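Local coordinates for protein 6-phospho-alpha-glucosidase (Merdibacter massiliensis, PDB 6VC6) that probably hydrolyses 6-phospho-alpha-glucosides, as a family 4 glycosyl hydrolase that binds NAD and a manganese ion, at residues 44-58 with 296-308. Sequence-based numbering, arbitrary orientation.
Sequences RQQPIGEFGKILFSE and FAECREVIARGEL. With NAD (nicotinamide-adenine-dinucleotide), chain G.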
loop_
_atom_site.group_PDB
_atom_site.type_symbol
_atom_site.label_atom_id
_atom_site.label_comp_id
_atom_site.label_asym_id
_atom_site.label_seq_id
_atom_site.Cartn_x
_atom_site.Cartn_y
_atom_site.Cartn_z
ATOM N N ARG A 44 -7.839 11.292 -17.797
ATOM C CA ARG A 44 -6.567 10.831 -17.249
ATOM C C ARG A 44 -6.252 9.405 -17.683
ATOM O O ARG A 44 -5.078 9.056 -17.859
ATOM C CB ARG A 44 -6.590 10.931 -15.722
ATOM C CG ARG A 44 -5.281 10.549 -15.050
ATOM C CD ARG A 44 -5.382 10.664 -13.539
ATOM N NE ARG A 44 -4.148 10.250 -12.877
ATOM C CZ ARG A 44 -3.107 11.050 -12.672
ATOM N NH1 ARG A 44 -3.146 12.312 -13.080
ATOM N NH2 ARG A 44 -2.023 10.589 -12.061
ATOM N N GLN A 45 -7.280 8.577 -17.872
ATOM C CA GLN A 45 -7.083 7.185 -18.253
ATOM C C GLN A 45 -6.848 7.008 -19.749
ATOM O O GLN A 45 -6.251 6.003 -20.153
ATOM C CB GLN A 45 -8.296 6.357 -17.818
ATOM C CG GLN A 45 -8.126 4.853 -17.960
ATOM C CD GLN A 45 -9.364 4.086 -17.539
ATOM O OE1 GLN A 45 -9.291 3.173 -16.717
ATOM N NE2 GLN A 45 -10.509 4.454 -18.102
ATOM N N GLN A 46 -7.284 7.964 -20.571
ATOM C CA GLN A 46 -7.243 7.776 -22.021
ATOM C C GLN A 46 -5.832 7.594 -22.573
ATOM O O GLN A 46 -5.619 6.640 -23.342
ATOM C CB GLN A 46 -7.966 8.939 -22.708
ATOM C CG GLN A 46 -8.024 8.817 -24.221
ATOM C CD GLN A 46 -8.505 10.088 -24.888
ATOM O OE1 GLN A 46 -7.745 10.768 -25.576
ATOM N NE2 GLN A 46 -9.777 10.417 -24.687
ATOM N N PRO A 47 -4.843 8.441 -22.258
ATOM C CA PRO A 47 -3.502 8.206 -22.822
ATOM C C PRO A 47 -2.865 6.917 -22.340
ATOM O O PRO A 47 -2.026 6.346 -23.047
ATOM C CB PRO A 47 -2.707 9.438 -22.365
ATOM C CG PRO A 47 -3.419 9.919 -21.158
ATOM C CD PRO A 47 -4.868 9.658 -21.424
ATOM N N ILE A 48 -3.239 6.436 -21.153
ATOM C CA ILE A 48 -2.725 5.154 -20.683
ATOM C C ILE A 48 -3.371 4.010 -21.453
ATOM O O ILE A 48 -2.706 3.030 -21.813
ATOM C CB ILE A 48 -2.943 5.022 -19.165
ATOM C CG1 ILE A 48 -2.012 5.977 -18.414
ATOM C CG2 ILE A 48 -2.719 3.589 -18.709
ATOM C CD1 ILE A 48 -2.465 6.293 -17.010
ATOM N N GLY A 49 -4.671 4.121 -21.734
ATOM C CA GLY A 49 -5.348 3.075 -22.482
ATOM C C GLY A 49 -4.910 3.009 -23.932
ATOM O O GLY A 49 -4.782 1.922 -24.501
ATOM N N GLU A 50 -4.681 4.168 -24.554
ATOM C CA GLU A 50 -4.192 4.178 -25.929
ATOM C C GLU A 50 -2.770 3.640 -26.018
ATOM O O GLU A 50 -2.409 3.010 -27.017
ATOM C CB GLU A 50 -4.270 5.589 -26.508
ATOM C CG GLU A 50 -5.688 6.119 -26.651
ATOM C CD GLU A 50 -6.528 5.292 -27.605
ATOM O OE1 GLU A 50 -5.979 4.800 -28.614
ATOM O OE2 GLU A 50 -7.739 5.132 -27.346
ATOM N N PHE A 51 -1.953 3.879 -24.990
ATOM C CA PHE A 51 -0.631 3.266 -24.942
ATOM C C PHE A 51 -0.737 1.751 -24.832
ATOM O O PHE A 51 0.046 1.019 -25.448
ATOM C CB PHE A 51 0.172 3.836 -23.771
ATOM C CG PHE A 51 1.335 2.978 -23.355
ATOM C CD1 PHE A 51 1.238 2.139 -22.255
ATOM C CD2 PHE A 51 2.525 3.012 -24.061
ATOM C CE1 PHE A 51 2.306 1.348 -21.872
ATOM C CE2 PHE A 51 3.597 2.225 -23.681
ATOM C CZ PHE A 51 3.486 1.391 -22.586
ATOM N N GLY A 52 -1.705 1.265 -24.053
ATOM C CA GLY A 52 -1.870 -0.171 -23.906
ATOM C C GLY A 52 -2.296 -0.846 -25.196
ATOM O O GLY A 52 -1.853 -1.957 -25.500
ATOM N N LYS A 53 -3.156 -0.185 -25.974
ATOM C CA LYS A 53 -3.597 -0.763 -27.240
ATOM C C LYS A 53 -2.431 -0.926 -28.206
ATOM O O LYS A 53 -2.369 -1.909 -28.953
ATOM C CB LYS A 53 -4.695 0.102 -27.859
ATOM C CG LYS A 53 -6.010 0.061 -27.097
ATOM C CD LYS A 53 -7.201 0.217 -28.029
ATOM C CE LYS A 53 -7.350 1.653 -28.501
ATOM N NZ LYS A 53 -8.364 1.777 -29.584
ATOM N N ILE A 54 -1.535 0.049 -28.225
ATOM C CA ILE A 54 -0.336 -0.080 -29.029
ATOM C C ILE A 54 0.556 -1.194 -28.514
ATOM O O ILE A 54 1.058 -2.001 -29.281
ATOM C CB ILE A 54 0.473 1.225 -29.059
ATOM C CG1 ILE A 54 -0.328 2.331 -29.719
ATOM C CG2 ILE A 54 1.764 1.036 -29.825
ATOM C CD1 ILE A 54 0.336 3.678 -29.611
ATOM N N LEU A 55 0.743 -1.236 -27.203
ATOM C CA LEU A 55 1.626 -2.221 -26.602
ATOM C C LEU A 55 1.120 -3.635 -26.793
ATOM O O LEU A 55 1.861 -4.528 -27.156
ATOM C CB LEU A 55 1.782 -1.932 -25.114
ATOM C CG LEU A 55 2.425 -3.017 -24.261
ATOM C CD1 LEU A 55 3.935 -2.909 -24.316
ATOM C CD2 LEU A 55 1.931 -2.930 -22.828
ATOM N N PHE A 56 -0.165 -3.826 -26.554
ATOM C CA PHE A 56 -0.776 -5.133 -26.699
ATOM C C PHE A 56 -0.799 -5.614 -28.144
ATOM O O PHE A 56 -0.614 -6.793 -28.415
ATOM C CB PHE A 56 -2.139 -5.177 -26.022
ATOM C CG PHE A 56 -2.069 -4.978 -24.538
ATOM C CD1 PHE A 56 -1.068 -5.578 -23.799
ATOM C CD2 PHE A 56 -2.982 -4.184 -23.887
ATOM C CE1 PHE A 56 -0.990 -5.397 -22.436
ATOM C CE2 PHE A 56 -2.909 -3.996 -22.525
ATOM C CZ PHE A 56 -1.912 -4.602 -21.799
ATOM N N SER A 57 -1.030 -4.695 -29.070
ATOM C CA SER A 57 -1.026 -5.057 -30.469
ATOM C C SER A 57 0.341 -5.588 -30.843
ATOM O O SER A 57 0.451 -6.579 -31.540
ATOM C CB SER A 57 -1.325 -3.835 -31.322
ATOM O OG SER A 57 -2.711 -3.687 -31.512
ATOM N N GLU A 58 1.385 -4.911 -30.387
ATOM C CA GLU A 58 2.749 -5.366 -30.614
ATOM C C GLU A 58 3.148 -6.657 -29.903
ATOM O O GLU A 58 3.818 -7.494 -30.492
ATOM C CB GLU A 58 3.752 -4.259 -30.291
ATOM C CG GLU A 58 3.845 -3.187 -31.360
ATOM C CD GLU A 58 5.185 -2.488 -31.367
ATOM O OE1 GLU A 58 5.207 -1.259 -31.544
ATOM O OE2 GLU A 58 6.216 -3.164 -31.201
ATOM N N PHE A 296 3.429 9.736 -17.894
ATOM C CA PHE A 296 2.458 10.255 -18.851
ATOM C C PHE A 296 3.134 10.794 -20.107
ATOM O O PHE A 296 2.524 10.797 -21.181
ATOM C CB PHE A 296 1.597 11.337 -18.200
ATOM C CG PHE A 296 0.399 10.798 -17.471
ATOM C CD1 PHE A 296 -0.775 10.517 -18.149
ATOM C CD2 PHE A 296 0.449 10.569 -16.106
ATOM C CE1 PHE A 296 -1.878 10.020 -17.480
ATOM C CE2 PHE A 296 -0.652 10.071 -15.432
ATOM C CZ PHE A 296 -1.816 9.797 -16.119
ATOM N N ALA A 297 4.385 11.249 -19.997
ATOM C CA ALA A 297 5.083 11.763 -21.171
ATOM C C ALA A 297 5.493 10.637 -22.110
ATOM O O ALA A 297 5.455 10.799 -23.336
ATOM C CB ALA A 297 6.305 12.579 -20.751
ATOM N N GLU A 298 5.888 9.487 -21.551
ATOM C CA GLU A 298 6.229 8.201 -22.153
ATOM C C GLU A 298 5.128 7.728 -23.095
ATOM O O GLU A 298 5.409 7.139 -24.145
ATOM C CB GLU A 298 6.475 7.157 -21.065
ATOM C CG GLU A 298 7.504 6.103 -21.465
ATOM C CD GLU A 298 7.198 4.718 -20.931
ATOM O OE1 GLU A 298 7.212 3.757 -21.728
ATOM O OE2 GLU A 298 6.978 4.584 -19.708
ATOM N N CYS A 299 3.982 7.640 -22.413
ATOM C CA CYS A 299 2.755 7.188 -23.062
ATOM C C CYS A 299 2.384 8.102 -24.220
ATOM O O CYS A 299 1.964 7.630 -25.280
ATOM C CB CYS A 299 1.615 7.121 -22.044
ATOM S SG CYS A 299 1.821 5.880 -20.740
ATOM N N ARG A 300 2.538 9.416 -24.036
ATOM C CA ARG A 300 2.233 10.351 -25.112
ATOM C C ARG A 300 3.291 10.310 -26.208
ATOM O O ARG A 300 2.999 10.645 -27.361
ATOM C CB ARG A 300 2.083 11.764 -24.550
ATOM C CG ARG A 300 0.646 12.126 -24.206
ATOM C CD ARG A 300 0.569 13.104 -23.046
ATOM N NE ARG A 300 -0.794 13.231 -22.537
ATOM C CZ ARG A 300 -1.103 13.712 -21.337
ATOM N NH1 ARG A 300 -2.372 13.788 -20.959
ATOM N NH2 ARG A 300 -0.145 14.118 -20.514
ATOM N N GLU A 301 4.519 9.907 -25.871
ATOM C CA GLU A 301 5.520 9.663 -26.905
ATOM C C GLU A 301 5.113 8.489 -27.786
ATOM O O GLU A 301 5.267 8.537 -29.011
ATOM C CB GLU A 301 6.884 9.396 -26.269
ATOM C CG GLU A 301 7.725 10.634 -26.010
ATOM C CD GLU A 301 9.077 10.299 -25.407
ATOM O OE1 GLU A 301 9.366 9.097 -25.225
ATOM O OE2 GLU A 301 9.851 11.235 -25.116
ATOM N N VAL A 302 4.587 7.426 -27.173
ATOM C CA VAL A 302 4.196 6.240 -27.927
ATOM C C VAL A 302 2.960 6.522 -28.772
ATOM O O VAL A 302 2.863 6.077 -29.922
ATOM C CB VAL A 302 3.975 5.056 -26.966
ATOM C CG1 VAL A 302 3.398 3.860 -27.706
ATOM C CG2 VAL A 302 5.279 4.685 -26.275
ATOM N N ILE A 303 1.999 7.268 -28.220
ATOM C CA ILE A 303 0.790 7.596 -28.972
ATOM C C ILE A 303 1.129 8.476 -30.168
ATOM O O ILE A 303 0.557 8.322 -31.255
ATOM C CB ILE A 303 -0.247 8.263 -28.047
ATOM C CG1 ILE A 303 -0.821 7.240 -27.066
ATOM C CG2 ILE A 303 -1.365 8.906 -28.855
ATOM C CD1 ILE A 303 -1.378 7.856 -25.808
ATOM N N ALA A 304 2.075 9.401 -29.994
ATOM C CA ALA A 304 2.460 10.280 -31.091
ATOM C C ALA A 304 3.207 9.528 -32.186
ATOM O O ALA A 304 3.081 9.870 -33.367
ATOM C CB ALA A 304 3.313 11.435 -30.565
ATOM N N ARG A 305 3.982 8.505 -31.819
ATOM C CA ARG A 305 4.747 7.759 -32.811
ATOM C C ARG A 305 3.927 6.653 -33.462
ATOM O O ARG A 305 4.194 6.284 -34.611
ATOM C CB ARG A 305 6.003 7.168 -32.169
ATOM C CG ARG A 305 7.068 6.725 -33.162
ATOM C CD ARG A 305 8.175 5.929 -32.484
ATOM N NE ARG A 305 8.803 6.667 -31.391
ATOM C CZ ARG A 305 8.574 6.436 -30.101
ATOM N NH1 ARG A 305 7.726 5.484 -29.736
ATOM N NH2 ARG A 305 9.191 7.158 -29.177
ATOM N N GLY A 306 2.930 6.118 -32.757
ATOM C CA GLY A 306 2.158 5.001 -33.251
ATOM C C GLY A 306 2.758 3.640 -32.982
ATOM O O GLY A 306 2.112 2.626 -33.275
ATOM N N GLU A 307 3.973 3.581 -32.437
ATOM C CA GLU A 307 4.674 2.347 -32.117
ATOM C C GLU A 307 5.405 2.540 -30.795
ATOM O O GLU A 307 5.379 3.621 -30.198
ATOM C CB GLU A 307 5.643 1.950 -33.239
ATOM C CG GLU A 307 7.050 2.496 -33.061
ATOM C CD GLU A 307 7.947 2.202 -34.247
ATOM O OE1 GLU A 307 7.471 1.563 -35.210
ATOM O OE2 GLU A 307 9.128 2.607 -34.217
ATOM N N LEU A 308 6.030 1.472 -30.312
ATOM C CA LEU A 308 6.777 1.636 -29.070
ATOM C C LEU A 308 8.223 2.038 -29.345
ATOM O O LEU A 308 8.982 1.285 -29.955
ATOM C CB LEU A 308 6.736 0.348 -28.247
ATOM C CG LEU A 308 5.355 -0.282 -28.057
ATOM C CD1 LEU A 308 5.446 -1.799 -28.089
ATOM C CD2 LEU A 308 4.717 0.195 -26.760
HETATM P PA NAD G . -2.606 8.400 -9.099
HETATM O O1A NAD G . -1.536 8.510 -10.159
HETATM O O2A NAD G . -3.387 9.624 -8.686
HETATM O O5B NAD G . -3.655 7.268 -9.550
HETATM C C5B NAD G . -4.930 7.174 -8.925
HETATM C C4B NAD G . -5.982 6.835 -9.968
HETATM O O4B NAD G . -7.151 6.317 -9.331
HETATM C C3B NAD G . -6.394 8.081 -10.735
HETATM O O3B NAD G . -6.304 7.829 -12.139
HETATM C C2B NAD G . -7.839 8.321 -10.356
HETATM O O2B NAD G . -8.593 8.759 -11.489
HETATM C C1B NAD G . -8.304 6.956 -9.881
HETATM N N9A NAD G . -9.395 7.062 -8.881
HETATM C C8A NAD G . -9.475 7.931 -7.855
HETATM N N7A NAD G . -10.621 7.745 -7.149
HETATM C C5A NAD G . -11.297 6.738 -7.733
HETATM C C6A NAD G . -12.579 6.029 -7.504
HETATM N N6A NAD G . -13.394 6.368 -6.476
HETATM N N1A NAD G . -12.908 5.032 -8.356
HETATM C C2A NAD G . -12.110 4.682 -9.382
HETATM N N3A NAD G . -10.937 5.282 -9.649
HETATM C C4A NAD G . -10.487 6.298 -8.877
HETATM O O3 NAD G . -1.973 7.737 -7.775
HETATM P PN NAD G . -0.651 6.822 -7.808
HETATM O O1N NAD G . 0.506 7.639 -7.284
HETATM O O2N NAD G . -0.553 6.118 -9.141
HETATM O O5D NAD G . -1.046 5.738 -6.690
HETATM C C5D NAD G . -1.929 4.666 -7.011
HETATM C C4D NAD G . -2.378 4.011 -5.714
HETATM O O4D NAD G . -1.539 2.894 -5.413
HETATM C C3D NAD G . -2.255 4.987 -4.553
HETATM O O3D NAD G . -3.456 4.943 -3.779
HETATM C C2D NAD G . -1.121 4.444 -3.714
HETATM O O2D NAD G . -1.338 4.695 -2.325
HETATM C C1D NAD G . -1.187 2.963 -4.031
HETATM N N1N NAD G . 0.066 2.270 -3.739
HETATM C C2N NAD G . 0.043 1.377 -2.749
HETATM C C3N NAD G . 1.177 0.668 -2.397
HETATM C C7N NAD G . 1.095 -0.321 -1.274
HETATM O O7N NAD G . 2.122 -0.773 -0.796
HETATM N N7N NAD G . -0.109 -0.670 -0.821
HETATM C C4N NAD G . 2.356 0.886 -3.098
HETATM C C5N NAD G . 2.358 1.826 -4.124
HETATM C C6N NAD G . 1.185 2.508 -4.434
#
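F296, L308 and F51 carry this helix-helix contact, in which helix 296-305 of the C-terminal family 4 region packs on helix 44-58 of the Rossmann-type NAD-binding domain; the axes come within 8.8 Å and cross at 54°. The F296 ring fills the end nearest the cofactor. Its edge meets P47 CG and the carbonyl O of R44 (CE1 to O 3.4 Å), I48 CD1 touches CZ, and CE2 lies over one face of the R44 guanidinium, the two planes 58° apart. R44 reaches this place on a chain extended from CG to NE, CG anti to the backbone N (chi1 -177°), and NH2 donates to NAD O1A at 2.9 Å while NH1 pairs with E292. With an alanine at R44, NAD O1A would probably lose this charged donor, E292 its salt-bridge mate and F296 CE2 the flat group it lies over. Midway, F51 points into the interface: C299 SG sits obliquely against the ring, 4.4 Å from its centroid, V302 CB meets the ring edge, and I54 CD1 touches V302 CG1, the two side chains running in opposite directions. Beyond G306, whose positive phi ends the second helix, the chain brings L308 back against the first, its side chain crossing F51 at about a right angle. Its CD2 packs on F51 CE2 and L55, and CD1 lies 3.4 Å from E58 CD. The backbone N of L308 donates to the syn side of E58 OE1, tilted out of the carboxylate plane, at 3.1 Å.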